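Local coordinates for protein diaminopimelate decarboxylase (Helicobacter pylori, PDB 2QGH) that catalyses the pyridoxal-phosphate-dependent decarboxylation of diaminopimelate to L-lysine, probably the last step of lysine biosynthesis, and is seen here with lysine bound, at residues L210-L213 with E214-I217; Y259-A262 with Q263-N267. All blocks are in the same frame, centred on the assembly; numbering follows the deposited sequence.

Contact 1 (L210-L213 with E214-I217); sequences LLDL and EPII
The carboxylate of D212, the N-cap residue, caps helix 213-232 by accepting from the backbone N-H of E214. E214 N donates to D212 OD2 at 3.2 Å, and the bond is almost straight (175°). The donor meets the oxygen from well above the carboxylate plane, about 70° out of it. CG of D212 is anti to the backbone N (chi1 -173°), beside the carbonyl carbon, which turns the carboxylate toward the first turn. P215 crosses the aspartate side chain at about a right angle and brings CD to 3.6 Å from D212 CG. The start of the helix would probably favour the negative charge of D212, although the E214 carboxylate, a like charge, is also near. I217 N donates to L213 O at 3.2 Å, an i to i+4 bond. Beside that bond the two side chains cross at a slant, with L213 CG 3.7 Å from I217 CG1. On another side of the turn, L210 folds back and sets CD1 against I216 CG1 at 3.8 Å. D212 also has a weak, long ion pair with K163. L210 is tied by backbone bonds to G245 and G247, and G245 lines the pyridoxal phosphate pocket. The segment leads from the loop after barrel strand 197-203 into helix 213-232; L213 and I216 touch helix 258-268.

Contact 2 (Y259-A262 with Q263-N267); sequences YDYA and QGILN
This is a contact between successive turns of one alpha helix, 258-268, on the outside of the eight-stranded barrel. Four i to i+4 backbone bonds join the turns, from Q263, G264, I265 and L266 back to Y259, D260, Y261 and A262. G264 N to D260 O is the shortest, at 2.8 Å. On the buried side, the I265 methyl CD1 sits over one face of the Y261 ring in a CH-pi contact. It lies 3.7 Å from the ring centroid, 16° off the normal and nearest to CZ. CG1 of I265 is anti to the carbonyl carbon (chi1 -67°) and CD1 continues outward from it (chi2 170°), which sets the methyl over the ring. On the exposed side, the Q263 amide reaches the phenol end of Y259. Q263 NE2 is 2.8 Å from Y259 OH, but the angle is too poor for a hydrogen bond. Y261 and I265 both touch V242, just past barrel strand 239-241. Y261 and I265 also touch helix 213-232, and helix 258-268 lies between strands 239-241 and 275-278 in a beta-alpha-beta unit.

Along the chain, contact 1 comes first. It is local and closes no long loop; it marks the entry from the loop after strand 197-203 into helix 213-232. The chain then passes through strand 239-241 and a loop before it enters helix 258-268, where contact 2 joins two turns. The two contacts are in series and neither nests in nor crosses the other. Their centres are about 11 Å apart, and they meet side by side as the two helices pack. I217 CD1 lies 3.5 Å from G264 CA, and I216 CG2 is 3.8 Å from Y261 CE1. The touches between them join two neighbouring helices on the outside of the barrel, in the pyridoxal-binding domain.

Contact 1 (L210-L213 with E214-I217)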
ATOM      1  N   LEU A 210      17.689  11.788  -0.215  1.00 27.72           N
ATOM      2  CA  LEU A 210      18.487  12.828  -0.857  1.00 26.92           C
ATOM      3  C   LEU A 210      19.952  12.420  -0.964  1.00 27.14           C
ATOM      4  O   LEU A 210      20.557  11.993   0.019  1.00 26.19           O
ATOM      5  CB  LEU A 210      18.381  14.133  -0.064  1.00 26.45           C
ATOM      6  CG  LEU A 210      16.972  14.643   0.235  1.00 26.29           C
ATOM      7  CD1 LEU A 210      17.060  16.023   0.859  1.00 25.65           C
ATOM      8  CD2 LEU A 210      16.158  14.698  -1.044  1.00 26.26           C
ATOM      9  N   LEU A 211      20.520  12.552  -2.159  1.00 28.14           N
ATOM     10  CA  LEU A 211      21.917  12.197  -2.377  1.00 28.96           C
ATOM     11  C   LEU A 211      22.791  13.439  -2.554  1.00 30.27           C
ATOM     12  O   LEU A 211      24.019  13.354  -2.484  1.00 29.34           O
ATOM     13  CB  LEU A 211      22.062  11.291  -3.602  1.00 28.20           C
ATOM     14  CG  LEU A 211      21.544   9.843  -3.572  1.00 30.57           C
ATOM     15  CD1 LEU A 211      22.142   9.079  -2.402  1.00 27.89           C
ATOM     16  CD2 LEU A 211      20.043   9.847  -3.492  1.00 32.93           C
ATOM     17  N   ASP A 212      22.164  14.588  -2.788  1.00 30.08           N
ATOM     18  CA  ASP A 212      22.919  15.823  -2.960  1.00 31.96           C
ATOM     19  C   ASP A 212      22.779  16.708  -1.714  1.00 32.69           C
ATOM     20  O   ASP A 212      21.671  17.062  -1.311  1.00 32.63           O
ATOM     21  CB  ASP A 212      22.432  16.574  -4.203  1.00 32.58           C
ATOM     22  CG  ASP A 212      23.291  17.789  -4.526  1.00 35.02           C
ATOM     23  OD1 ASP A 212      22.923  18.556  -5.442  1.00 35.37           O
ATOM     24  OD2 ASP A 212      24.338  17.979  -3.868  1.00 37.56           O
ATOM     25  N   LEU A 213      23.913  17.063  -1.113  1.00 33.00           N
ATOM     26  CA  LEU A 213      23.929  17.889   0.095  1.00 32.90           C
ATOM     27  C   LEU A 213      23.711  19.386  -0.131  1.00 32.82           C
ATOM     28  O   LEU A 213      23.505  20.122   0.824  1.00 32.49           O
ATOM     29  CB  LEU A 213      25.250  17.681   0.845  1.00 32.34           C
ATOM     30  CG  LEU A 213      25.490  18.522   2.104  1.00 32.18           C
ATOM     31  CD1 LEU A 213      24.469  18.148   3.165  1.00 31.58           C
ATOM     32  CD2 LEU A 213      26.900  18.293   2.622  1.00 30.90           C
ATOM     33  N   GLU A 214      23.753  19.842  -1.379  1.00 35.19           N
ATOM     34  CA  GLU A 214      23.561  21.268  -1.654  1.00 35.28           C
ATOM     35  C   GLU A 214      22.171  21.786  -1.319  1.00 34.29           C
ATOM     36  O   GLU A 214      22.038  22.826  -0.672  1.00 35.46           O
ATOM     37  CB  GLU A 214      23.886  21.604  -3.114  1.00 37.07           C
ATOM     38  CG  GLU A 214      25.371  21.570  -3.440  1.00 42.29           C
ATOM     39  CD  GLU A 214      25.702  22.205  -4.785  1.00 47.38           C
ATOM     40  OE1 GLU A 214      26.877  22.118  -5.207  1.00 49.22           O
ATOM     41  OE2 GLU A 214      24.798  22.794  -5.421  1.00 49.58           O
ATOM     42  N   PRO A 215      21.113  21.078  -1.750  1.00 32.78           N
ATOM     43  CA  PRO A 215      19.763  21.560  -1.441  1.00 31.44           C
ATOM     44  C   PRO A 215      19.511  21.688   0.063  1.00 30.95           C
ATOM     45  O   PRO A 215      18.860  22.629   0.514  1.00 31.25           O
ATOM     46  CB  PRO A 215      18.866  20.518  -2.103  1.00 30.53           C
ATOM     47  CG  PRO A 215      19.679  20.072  -3.263  1.00 31.08           C
ATOM     48  CD  PRO A 215      21.051  19.912  -2.643  1.00 31.40           C
ATOM     49  N   ILE A 216      20.038  20.746   0.835  1.00 30.97           N
ATOM     50  CA  ILE A 216      19.868  20.758   2.283  1.00 29.97           C
ATOM     51  C   ILE A 216      20.541  22.000   2.866  1.00 31.53           C
ATOM     52  O   ILE A 216      19.925  22.763   3.625  1.00 32.63           O
ATOM     53  CB  ILE A 216      20.470  19.480   2.908  1.00 28.76           C
ATOM     54  CG1 ILE A 216      19.792  18.251   2.295  1.00 26.32           C
ATOM     55  CG2 ILE A 216      20.281  19.484   4.422  1.00 27.30           C
ATOM     56  CD1 ILE A 216      20.445  16.934   2.655  1.00 27.73           C
ATOM     57  N   ILE A 217      21.801  22.211   2.491  1.00 32.00           N
ATOM     58  CA  ILE A 217      22.564  23.363   2.956  1.00 30.45           C
ATOM     59  C   ILE A 217      21.887  24.676   2.568  1.00 30.26           C
ATOM     60  O   ILE A 217      21.768  25.589   3.391  1.00 28.75           O
ATOM     61  CB  ILE A 217      23.991  23.337   2.391  1.00 30.70           C
ATOM     62  CG1 ILE A 217      24.690  22.066   2.860  1.00 30.50           C
ATOM     63  CG2 ILE A 217      24.761  24.574   2.841  1.00 29.93           C
ATOM     64  CD1 ILE A 217      24.642  21.876   4.369  1.00 34.01           C
TER

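Contact 2 (Y259-A262 with Q263-N267)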
ATOM      1  N   TYR A 259      29.730  13.806   8.392  1.00 30.92           N
ATOM      2  CA  TYR A 259      30.712  14.836   8.723  1.00 30.59           C
ATOM      3  C   TYR A 259      30.485  16.088   7.882  1.00 28.84           C
ATOM      4  O   TYR A 259      30.558  17.206   8.385  1.00 28.47           O
ATOM      5  CB  TYR A 259      32.139  14.300   8.516  1.00 32.76           C
ATOM      6  CG  TYR A 259      33.230  15.346   8.662  1.00 33.93           C
ATOM      7  CD1 TYR A 259      33.614  16.137   7.578  1.00 35.38           C
ATOM      8  CD2 TYR A 259      33.860  15.563   9.888  1.00 34.32           C
ATOM      9  CE1 TYR A 259      34.598  17.120   7.711  1.00 36.25           C
ATOM     10  CE2 TYR A 259      34.843  16.541  10.034  1.00 35.35           C
ATOM     11  CZ  TYR A 259      35.206  17.317   8.940  1.00 36.34           C
ATOM     12  OH  TYR A 259      36.164  18.296   9.072  1.00 36.62           O
ATOM     13  N   ASP A 260      30.204  15.893   6.601  1.00 26.97           N
ATOM     14  CA  ASP A 260      29.956  17.004   5.695  1.00 26.86           C
ATOM     15  C   ASP A 260      28.587  17.619   5.984  1.00 26.40           C
ATOM     16  O   ASP A 260      28.420  18.838   5.933  1.00 25.72           O
ATOM     17  CB  ASP A 260      30.030  16.508   4.248  1.00 28.48           C
ATOM     18  CG  ASP A 260      31.387  15.904   3.912  1.00 32.87           C
ATOM     19  OD1 ASP A 260      31.480  15.102   2.955  1.00 34.11           O
ATOM     20  OD2 ASP A 260      32.372  16.237   4.608  1.00 34.42           O
ATOM     21  N   TYR A 261      27.613  16.765   6.292  1.00 24.98           N
ATOM     22  CA  TYR A 261      26.249  17.197   6.606  1.00 24.82           C
ATOM     23  C   TYR A 261      26.268  18.135   7.810  1.00 24.00           C
ATOM     24  O   TYR A 261      25.737  19.254   7.761  1.00 23.13           O
ATOM     25  CB  TYR A 261      25.392  15.971   6.927  1.00 23.97           C
ATOM     26  CG  TYR A 261      23.955  16.234   7.358  1.00 24.64           C
ATOM     27  CD1 TYR A 261      23.007  16.734   6.462  1.00 23.71           C
ATOM     28  CD2 TYR A 261      23.518  15.862   8.635  1.00 24.55           C
ATOM     29  CE1 TYR A 261      21.657  16.841   6.822  1.00 23.62           C
ATOM     30  CE2 TYR A 261      22.179  15.963   9.004  1.00 24.19           C
ATOM     31  CZ  TYR A 261      21.249  16.446   8.092  1.00 25.56           C
ATOM     32  OH  TYR A 261      19.911  16.476   8.444  1.00 23.26           O
ATOM     33  N   ALA A 262      26.885  17.661   8.888  1.00 23.09           N
ATOM     34  CA  ALA A 262      26.981  18.423  10.124  1.00 24.86           C
ATOM     35  C   ALA A 262      27.795  19.696   9.909  1.00 25.81           C
ATOM     36  O   ALA A 262      27.397  20.775  10.355  1.00 25.92           O
ATOM     37  CB  ALA A 262      27.619  17.566  11.219  1.00 23.35           C
ATOM     38  N   GLN A 263      28.930  19.572   9.220  1.00 25.34           N
ATOM     39  CA  GLN A 263      29.772  20.733   8.963  1.00 25.10           C
ATOM     40  C   GLN A 263      28.952  21.794   8.235  1.00 24.28           C
ATOM     41  O   GLN A 263      28.981  22.972   8.595  1.00 23.18           O
ATOM     42  CB  GLN A 263      31.007  20.347   8.127  1.00 24.21           C
ATOM     43  CG  GLN A 263      32.209  21.273   8.366  1.00 24.88           C
ATOM     44  CD  GLN A 263      33.435  20.909   7.543  1.00 25.33           C
ATOM     45  OE1 GLN A 263      33.497  21.197   6.350  1.00 27.10           O
ATOM     46  NE2 GLN A 263      34.414  20.264   8.178  1.00 23.18           N
ATOM     47  N   GLY A 264      28.205  21.363   7.225  1.00 25.35           N
ATOM     48  CA  GLY A 264      27.393  22.291   6.461  1.00 26.15           C
ATOM     49  C   GLY A 264      26.371  23.034   7.302  1.00 29.24           C
ATOM     50  O   GLY A 264      26.246  24.259   7.207  1.00 29.89           O
ATOM     51  N   ILE A 265      25.641  22.294   8.133  1.00 28.90           N
ATOM     52  CA  ILE A 265      24.612  22.884   8.976  1.00 29.77           C
ATOM     53  C   ILE A 265      25.200  23.791  10.052  1.00 30.11           C
ATOM     54  O   ILE A 265      24.593  24.793  10.420  1.00 28.92           O
ATOM     55  CB  ILE A 265      23.729  21.780   9.611  1.00 29.09           C
ATOM     56  CG1 ILE A 265      22.932  21.074   8.504  1.00 29.49           C
ATOM     57  CG2 ILE A 265      22.777  22.382  10.635  1.00 30.48           C
ATOM     58  CD1 ILE A 265      22.197  19.821   8.946  1.00 26.34           C
ATOM     59  N   LEU A 266      26.380  23.450  10.554  1.00 30.95           N
ATOM     60  CA  LEU A 266      27.009  24.284  11.567  1.00 32.16           C
ATOM     61  C   LEU A 266      27.403  25.621  10.954  1.00 32.85           C
ATOM     62  O   LEU A 266      27.237  26.662  11.582  1.00 35.18           O
ATOM     63  CB  LEU A 266      28.243  23.603  12.155  1.00 31.19           C
ATOM     64  CG  LEU A 266      27.978  22.389  13.041  1.00 32.05           C
ATOM     65  CD1 LEU A 266      29.297  21.810  13.516  1.00 31.26           C
ATOM     66  CD2 LEU A 266      27.115  22.798  14.220  1.00 30.75           C
ATOM     67  N   ASN A 267      27.920  25.600   9.729  1.00 32.72           N
ATOM     68  CA  ASN A 267      28.316  26.845   9.085  1.00 33.41           C
ATOM     69  C   ASN A 267      27.088  27.670   8.735  1.00 32.72           C
ATOM     70  O   ASN A 267      27.120  28.896   8.798  1.00 33.90           O
ATOM     71  CB  ASN A 267      29.146  26.580   7.818  1.00 35.55           C
ATOM     72  CG  ASN A 267      30.490  25.928   8.118  1.00 37.80           C
ATOM     73  OD1 ASN A 267      31.172  26.282   9.084  1.00 40.34           O
ATOM     74  ND2 ASN A 267      30.884  24.979   7.277  1.00 39.85           N
TER